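Local atomic coordinates of prophenoloxidase b (Marsupenaeus japonicus, PDB entry 3WKY), a protein that probably oxidises phenols as a type 3 copper phenoloxidase, held in the haemolymph as an inactive precursor that carries a Cu2-O2 cluster. Residues R217-Y223 against Y333-G339; P452-S458 against I471-K476. All coordinates share one frame; numbering follows the deposited sequence. Where two conformers were deposited one is given.

Interaction 1: R217-Y223 against Y333-G339; sequences RRGELFY and YGINLVG
The side-chain oxygen of N336 reaches into the first turn of helix 218-223, where E220 N donates to OD1 at 2.9 Å, in the carbonyl plane and on a lone pair. G219 N lies 2.8 Å from the same OD1, so the amide oxygen sits over the start of the helix. A chi1 of -171°, which sets CG opposite the main-chain nitrogen, carries the N336 amide across the gap, and D332 holds ND2. The helix axes cross at 82° and come within 6.8 Å, a closeness permitted by glycine on both sides: G339 CA rests 3.6 Å from G219 O, and a CB on either residue would collide with the opposite backbone.

Beyond N336, the guanidinium of R217 lies flat on the Y333 ring, planes 12° apart, in a cation-pi stack with CZ 4.0 Å from the ring centroid. R217 NE donates to E220 OE1 at 2.8 Å in a salt bridge, OE1 lying in the guanidinium plane but met from above its own carboxylate plane. I335 lays CG2 against the E220 carboxylate carbon and puts CD1 over a face of Y223. A methionine in place of R217 would probably leave the buried E220 carboxylate without its charge partner and Y333 without its stacked cation. D628 O and W630 O also bind the guanidinium, whose charge is likely to favour the ionised form of E220.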
loop_
_atom_site.group_PDB
_atom_site.type_symbol
_atom_site.label_atom_id
_atom_site.label_comp_id
_atom_site.label_asym_id
_atom_site.label_seq_id
_atom_site.Cartn_x
_atom_site.Cartn_y
_atom_site.Cartn_z
ATOM N N ARG A 217 -6.395 46.512 -4.241
ATOM C CA ARG A 217 -5.449 45.418 -4.502
ATOM C C ARG A 217 -5.269 44.505 -3.289
ATOM O O ARG A 217 -4.149 44.085 -2.964
ATOM C CB ARG A 217 -4.107 45.986 -4.993
ATOM C CG ARG A 217 -4.272 46.732 -6.321
ATOM C CD ARG A 217 -3.124 47.701 -6.617
ATOM N NE ARG A 217 -1.860 47.003 -6.826
ATOM C CZ ARG A 217 -0.706 47.605 -7.107
ATOM N NH1 ARG A 217 -0.638 48.936 -7.216
ATOM N NH2 ARG A 217 0.388 46.874 -7.270
ATOM N N ARG A 218 -6.381 44.207 -2.618
ATOM C CA ARG A 218 -6.335 43.426 -1.377
ATOM C C ARG A 218 -5.898 41.980 -1.636
ATOM O O ARG A 218 -5.216 41.371 -0.809
ATOM C CB ARG A 218 -7.706 43.411 -0.687
ATOM C CG ARG A 218 -7.649 43.039 0.814
ATOM C CD ARG A 218 -9.010 42.569 1.326
ATOM N NE ARG A 218 -9.415 41.395 0.553
ATOM C CZ ARG A 218 -8.950 40.169 0.769
ATOM N NH1 ARG A 218 -8.127 39.933 1.783
ATOM N NH2 ARG A 218 -9.330 39.175 -0.018
ATOM N N GLY A 219 -6.325 41.432 -2.766
ATOM C CA GLY A 219 -5.922 40.088 -3.163
ATOM C C GLY A 219 -4.436 40.019 -3.432
ATOM O O GLY A 219 -3.764 39.044 -3.082
ATOM N N GLU A 220 -3.900 41.066 -4.057
ATOM C CA GLU A 220 -2.475 41.123 -4.283
ATOM C C GLU A 220 -1.715 41.282 -2.964
ATOM O O GLU A 220 -0.630 40.708 -2.781
ATOM C CB GLU A 220 -2.134 42.267 -5.256
ATOM C CG GLU A 220 -0.653 42.415 -5.494
ATOM C CD GLU A 220 -0.360 43.515 -6.484
ATOM O OE1 GLU A 220 -1.331 44.214 -6.867
ATOM O OE2 GLU A 220 0.818 43.662 -6.893
ATOM N N LEU A 221 -2.276 42.058 -2.038
ATOM C CA LEU A 221 -1.638 42.242 -0.740
ATOM C C LEU A 221 -1.650 40.940 0.055
ATOM O O LEU A 221 -0.709 40.662 0.798
ATOM C CB LEU A 221 -2.340 43.345 0.057
ATOM C CG LEU A 221 -1.575 43.930 1.248
ATOM C CD1 LEU A 221 -0.383 44.793 0.798
ATOM C CD2 LEU A 221 -2.517 44.751 2.132
ATOM N N PHE A 222 -2.730 40.165 -0.085
ATOM C CA PHE A 222 -2.781 38.824 0.511
ATOM C C PHE A 222 -1.577 38.007 0.033
ATOM O O PHE A 222 -0.808 37.480 0.844
ATOM C CB PHE A 222 -4.091 38.134 0.165
ATOM C CG PHE A 222 -4.136 36.690 0.581
ATOM C CD1 PHE A 222 -4.237 36.353 1.916
ATOM C CD2 PHE A 222 -4.055 35.679 -0.369
ATOM C CE1 PHE A 222 -4.265 35.015 2.314
ATOM C CE2 PHE A 222 -4.097 34.328 0.022
ATOM C CZ PHE A 222 -4.198 34.006 1.355
ATOM N N TYR A 223 -1.396 37.932 -1.282
ATOM C CA TYR A 223 -0.205 37.306 -1.847
ATOM C C TYR A 223 1.080 37.874 -1.257
ATOM O O TYR A 223 1.944 37.121 -0.809
ATOM C CB TYR A 223 -0.176 37.479 -3.371
ATOM C CG TYR A 223 1.220 37.549 -3.931
ATOM C CD1 TYR A 223 2.043 36.423 -3.951
ATOM C CD2 TYR A 223 1.724 38.743 -4.457
ATOM C CE1 TYR A 223 3.344 36.486 -4.473
ATOM C CE2 TYR A 223 3.010 38.809 -4.975
ATOM C CZ TYR A 223 3.812 37.682 -4.986
ATOM O OH TYR A 223 5.089 37.748 -5.508
ATOM N N TYR A 333 -5.240 44.125 -11.740
ATOM C CA TYR A 333 -4.005 43.363 -11.883
ATOM C C TYR A 333 -4.322 41.872 -11.791
ATOM O O TYR A 333 -5.115 41.457 -10.938
ATOM C CB TYR A 333 -3.034 43.700 -10.749
ATOM C CG TYR A 333 -2.525 45.129 -10.750
ATOM C CD1 TYR A 333 -3.350 46.183 -10.355
ATOM C CD2 TYR A 333 -1.225 45.417 -11.124
ATOM C CE1 TYR A 333 -2.892 47.490 -10.352
ATOM C CE2 TYR A 333 -0.754 46.726 -11.122
ATOM C CZ TYR A 333 -1.598 47.752 -10.733
ATOM O OH TYR A 333 -1.133 49.055 -10.724
ATOM N N GLY A 334 -3.694 41.069 -12.645
ATOM C CA GLY A 334 -3.930 39.632 -12.622
ATOM C C GLY A 334 -3.597 39.011 -11.274
ATOM O O GLY A 334 -4.344 38.153 -10.788
ATOM N N ILE A 335 -2.483 39.419 -10.675
ATOM C CA ILE A 335 -2.112 38.916 -9.346
ATOM C C ILE A 335 -3.212 39.206 -8.317
ATOM O O ILE A 335 -3.491 38.373 -7.433
ATOM C CB ILE A 335 -0.738 39.473 -8.881
ATOM C CG1 ILE A 335 -0.383 38.981 -7.468
ATOM C CG2 ILE A 335 -0.716 41.015 -8.922
ATOM C CD1 ILE A 335 -0.238 37.435 -7.372
ATOM N N ASN A 336 -3.869 40.362 -8.441
ATOM C CA ASN A 336 -4.962 40.699 -7.534
ATOM C C ASN A 336 -6.181 39.806 -7.752
ATOM O O ASN A 336 -6.792 39.331 -6.794
ATOM C CB ASN A 336 -5.383 42.163 -7.676
ATOM C CG ASN A 336 -6.363 42.581 -6.599
ATOM O OD1 ASN A 336 -6.104 42.400 -5.404
ATOM N ND2 ASN A 336 -7.503 43.116 -7.010
ATOM N N LEU A 337 -6.536 39.591 -9.019
ATOM C CA LEU A 337 -7.667 38.729 -9.364
ATOM C C LEU A 337 -7.457 37.298 -8.874
ATOM O O LEU A 337 -8.404 36.654 -8.392
ATOM C CB LEU A 337 -7.879 38.724 -10.885
ATOM C CG LEU A 337 -8.498 40.018 -11.430
ATOM C CD1 LEU A 337 -8.286 40.113 -12.938
ATOM C CD2 LEU A 337 -9.985 40.080 -11.096
ATOM N N VAL A 338 -6.229 36.798 -9.019
ATOM C CA VAL A 338 -5.899 35.436 -8.549
ATOM C C VAL A 338 -5.977 35.398 -7.028
ATOM O O VAL A 338 -6.543 34.461 -6.452
ATOM C CB VAL A 338 -4.490 35.000 -9.047
ATOM C CG1 VAL A 338 -4.054 33.678 -8.394
ATOM C CG2 VAL A 338 -4.491 34.857 -10.562
ATOM N N GLY A 339 -5.448 36.435 -6.376
ATOM C CA GLY A 339 -5.515 36.518 -4.926
ATOM C C GLY A 339 -6.941 36.502 -4.406
ATOM O O GLY A 339 -7.248 35.763 -3.464
#

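Interaction 2: P452-S458 against I471-K476; sequences PKTFNSS and ITVHIK. With NAG (2-acetamido-2-deoxy-beta-D-glucopyranose), chain C; EDO (1,2-ethanediol), chain L.
Strands 452-456 and 472-476 run antiparallel, joined at the hydrogen-bonded pair F455-I475, whose two backbone bonds are 3.0 Å (F455 N to I475 O) and 2.9 Å (I475 N to F455 O). Non-hydrogen-bonded pairs flank it, T454 with K476 and N456 with H474. Beyond T454 a water takes over, donating to both K453 O and I475 O.

On one face of the sheet the F455 ring covers I475: with CG between the backbone N and the carbonyl carbon (chi1 68°), the ring leans over its neighbour and meets I475 CB with a face. I475 CD1 also packs against S457 CB, 3.5 Å away. On the other face T454 presents its two branches separately, OG1 to the K476 chain and CG2 to H474 CB. H474 turns NE2 to E165, on the adjoining strand 165-169.

This is the end of a long beta hairpin in the Ig-like domain of the hemocyanin family, and the loop connecting its strands is tied at the base by two serines. V473 O accepts twice from S457, almost head-on from the backbone N and, at 2.8 Å, from OG above the carbonyl plane. S458 OG in turn accepts from V473 N at 3.0 Å and donates to O1 of a bound 1,2-ethanediol, probably picked up from the crystallisation liquor.

N456 folds its OD1 back to S458 N in an Asx turn, while ND2 carries an N-linked N-acetylglucosamine. In one of the two conformers of T472, OG1 accepts from the sugar's acetamido N2 at 3.1 Å, across the strand gap. The sugar's methyl C8 lies at the H474 ring edge.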
loop_
_atom_site.group_PDB
_atom_site.type_symbol
_atom_site.label_atom_id
_atom_site.label_comp_id
_atom_site.label_asym_id
_atom_site.label_seq_id
_atom_site.Cartn_x
_atom_site.Cartn_y
_atom_site.Cartn_z
ATOM N N PRO A 452 15.179 39.035 26.759
ATOM C CA PRO A 452 13.891 38.896 27.452
ATOM C C PRO A 452 12.992 40.111 27.240
ATOM O O PRO A 452 13.497 41.218 27.051
ATOM C CB PRO A 452 14.300 38.803 28.925
ATOM C CG PRO A 452 15.606 39.527 28.996
ATOM C CD PRO A 452 16.301 39.202 27.701
ATOM N N LYS A 453 11.679 39.896 27.231
ATOM C CA LYS A 453 10.706 40.982 27.252
ATOM C C LYS A 453 9.605 40.599 28.234
ATOM O O LYS A 453 9.298 39.416 28.401
ATOM C CB LYS A 453 10.095 41.231 25.872
ATOM C CG LYS A 453 11.067 41.740 24.807
ATOM C CD LYS A 453 10.313 42.047 23.516
ATOM C CE LYS A 453 11.251 42.210 22.320
ATOM N NZ LYS A 453 12.165 43.365 22.477
ATOM N N THR A 454 9.008 41.605 28.868
ATOM C CA THR A 454 8.007 41.379 29.909
ATOM C C THR A 454 6.784 42.239 29.631
ATOM O O THR A 454 6.921 43.379 29.195
ATOM C CB THR A 454 8.585 41.740 31.292
ATOM O OG1 THR A 454 9.767 40.964 31.530
ATOM C CG2 THR A 454 7.580 41.461 32.394
ATOM N N PHE A 455 5.590 41.693 29.858
ATOM C CA PHE A 455 4.377 42.502 29.765
ATOM C C PHE A 455 3.410 42.236 30.917
ATOM O O PHE A 455 3.493 41.206 31.593
ATOM C CB PHE A 455 3.672 42.320 28.414
ATOM C CG PHE A 455 3.073 40.957 28.210
ATOM C CD1 PHE A 455 3.846 39.915 27.722
ATOM C CD2 PHE A 455 1.731 40.722 28.491
ATOM C CE1 PHE A 455 3.299 38.655 27.529
ATOM C CE2 PHE A 455 1.177 39.462 28.303
ATOM C CZ PHE A 455 1.968 38.429 27.817
ATOM N N ASN A 456 2.498 43.183 31.121
ATOM C CA ASN A 456 1.487 43.116 32.174
ATOM C C ASN A 456 0.244 42.375 31.658
ATOM O O ASN A 456 -0.490 42.888 30.811
ATOM C CB ASN A 456 1.137 44.550 32.614
ATOM C CG ASN A 456 0.193 44.608 33.813
ATOM O OD1 ASN A 456 -0.461 43.621 34.165
ATOM N ND2 ASN A 456 0.117 45.790 34.443
ATOM N N SER A 457 0.002 41.173 32.170
ATOM C CA SER A 457 -1.108 40.362 31.671
ATOM C C SER A 457 -2.432 40.660 32.361
ATOM O O SER A 457 -3.476 40.155 31.950
ATOM C CB SER A 457 -0.789 38.868 31.792
ATOM O OG SER A 457 -0.701 38.454 33.146
ATOM N N SER A 458 -2.395 41.502 33.390
ATOM C CA SER A 458 -3.584 41.756 34.203
ATOM C C SER A 458 -4.650 42.594 33.503
ATOM O O SER A 458 -5.771 42.714 33.983
ATOM C CB SER A 458 -3.186 42.360 35.549
ATOM O OG SER A 458 -2.555 41.374 36.346
ATOM N N ILE A 471 -3.460 42.728 42.654
ATOM C CA ILE A 471 -2.493 41.781 42.109
ATOM C C ILE A 471 -2.229 42.033 40.623
ATOM O O ILE A 471 -3.156 42.267 39.843
ATOM C CB ILE A 471 -2.946 40.316 42.355
ATOM C CG1 ILE A 471 -1.902 39.324 41.836
ATOM C CG2 ILE A 471 -4.303 40.054 41.723
ATOM C CD1 ILE A 471 -0.526 39.490 42.460
ATOM N N THR A 472 -0.951 42.033 40.259
ATOM C CA THR A 472 -0.528 42.178 38.868
ATOM C C THR A 472 0.384 41.015 38.506
ATOM O O THR A 472 1.323 40.709 39.244
ATOM C CB THR A 472 0.244 43.496 38.643
ATOM O OG1 THR A 472 -0.644 44.609 38.801
ATOM C CG2 THR A 472 0.854 43.538 37.239
ATOM N N VAL A 473 0.111 40.375 37.374
ATOM C CA VAL A 473 0.940 39.265 36.934
ATOM C C VAL A 473 1.706 39.683 35.696
ATOM O O VAL A 473 1.114 39.983 34.654
ATOM C CB VAL A 473 0.104 38.007 36.635
ATOM C CG1 VAL A 473 0.987 36.910 36.061
ATOM C CG2 VAL A 473 -0.586 37.522 37.905
ATOM N N HIS A 474 3.025 39.731 35.829
ATOM C CA HIS A 474 3.892 40.033 34.702
ATOM C C HIS A 474 4.317 38.718 34.066
ATOM O O HIS A 474 4.539 37.725 34.770
ATOM C CB HIS A 474 5.120 40.819 35.163
ATOM C CG HIS A 474 4.794 42.164 35.737
ATOM N ND1 HIS A 474 4.413 43.232 34.954
ATOM C CD2 HIS A 474 4.795 42.614 37.015
ATOM C CE1 HIS A 474 4.189 44.283 35.725
ATOM N NE2 HIS A 474 4.415 43.935 36.979
ATOM N N ILE A 475 4.417 38.707 32.738
ATOM C CA ILE A 475 4.853 37.508 32.027
ATOM C C ILE A 475 6.095 37.822 31.212
ATOM O O ILE A 475 6.090 38.735 30.380
ATOM C CB ILE A 475 3.752 36.945 31.115
ATOM C CG1 ILE A 475 2.537 36.537 31.954
ATOM C CG2 ILE A 475 4.285 35.748 30.313
ATOM C CD1 ILE A 475 1.328 36.108 31.139
ATOM N N LYS A 476 7.150 37.053 31.454
ATOM C CA LYS A 476 8.448 37.313 30.855
ATOM C C LYS A 476 8.858 36.146 29.970
ATOM O O LYS A 476 8.638 34.988 30.317
ATOM C CB LYS A 476 9.481 37.530 31.959
ATOM C CG LYS A 476 10.926 37.587 31.481
ATOM C CD LYS A 476 11.867 37.880 32.644
ATOM C CE LYS A 476 13.286 37.469 32.306
ATOM N NZ LYS A 476 14.260 38.005 33.293
HETATM C C1 NAG C . -1.144 45.970 35.144
HETATM C C2 NAG C . -0.941 47.236 35.983
HETATM C C3 NAG C . -2.217 47.592 36.723
HETATM C C4 NAG C . -3.393 47.735 35.763
HETATM C C5 NAG C . -3.465 46.656 34.676
HETATM C C6 NAG C . -4.101 47.284 33.438
HETATM C C7 NAG C . 1.282 47.689 36.933
HETATM C C8 NAG C . 2.302 47.230 37.932
HETATM N N2 NAG C . 0.114 47.048 36.960
HETATM O O3 NAG C . -2.012 48.802 37.422
HETATM O O4 NAG C . -4.588 47.692 36.516
HETATM O O5 NAG C . -2.217 46.140 34.241
HETATM O O6 NAG C . -5.436 46.876 33.278
HETATM O O7 NAG C . 1.539 48.599 36.147
HETATM C C1 EDO L . -6.409 41.674 36.728
HETATM O O1 EDO L . -5.350 41.101 37.527
HETATM C C2 EDO L . -6.701 43.133 37.068
HETATM O O2 EDO L . -7.387 43.202 38.324
HETATM O O HOH W 1 6.725 38.352 27.574
#

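In the fold
Interactions 1 and 2 lie on opposite sides of the chain's centre, their own centres 39 Å apart and their nearest atoms about 25 Å apart. Along the sequence the first closes before the second opens, and they belong to different parts of the hemocyanin fold. Interaction 1 is buried in the copper-containing domain: the F222 side chain comes within about 4 Å of the Cu2-O2 cluster, and helix 218-239 goes on to supply H226 to the cluster's pocket. Interaction 2, partly buried, lies in the Ig-like domain and carries a glycan. Its second strand pairs with strand 165-169, which belongs to the copper-containing region, so the sheet spans both parts.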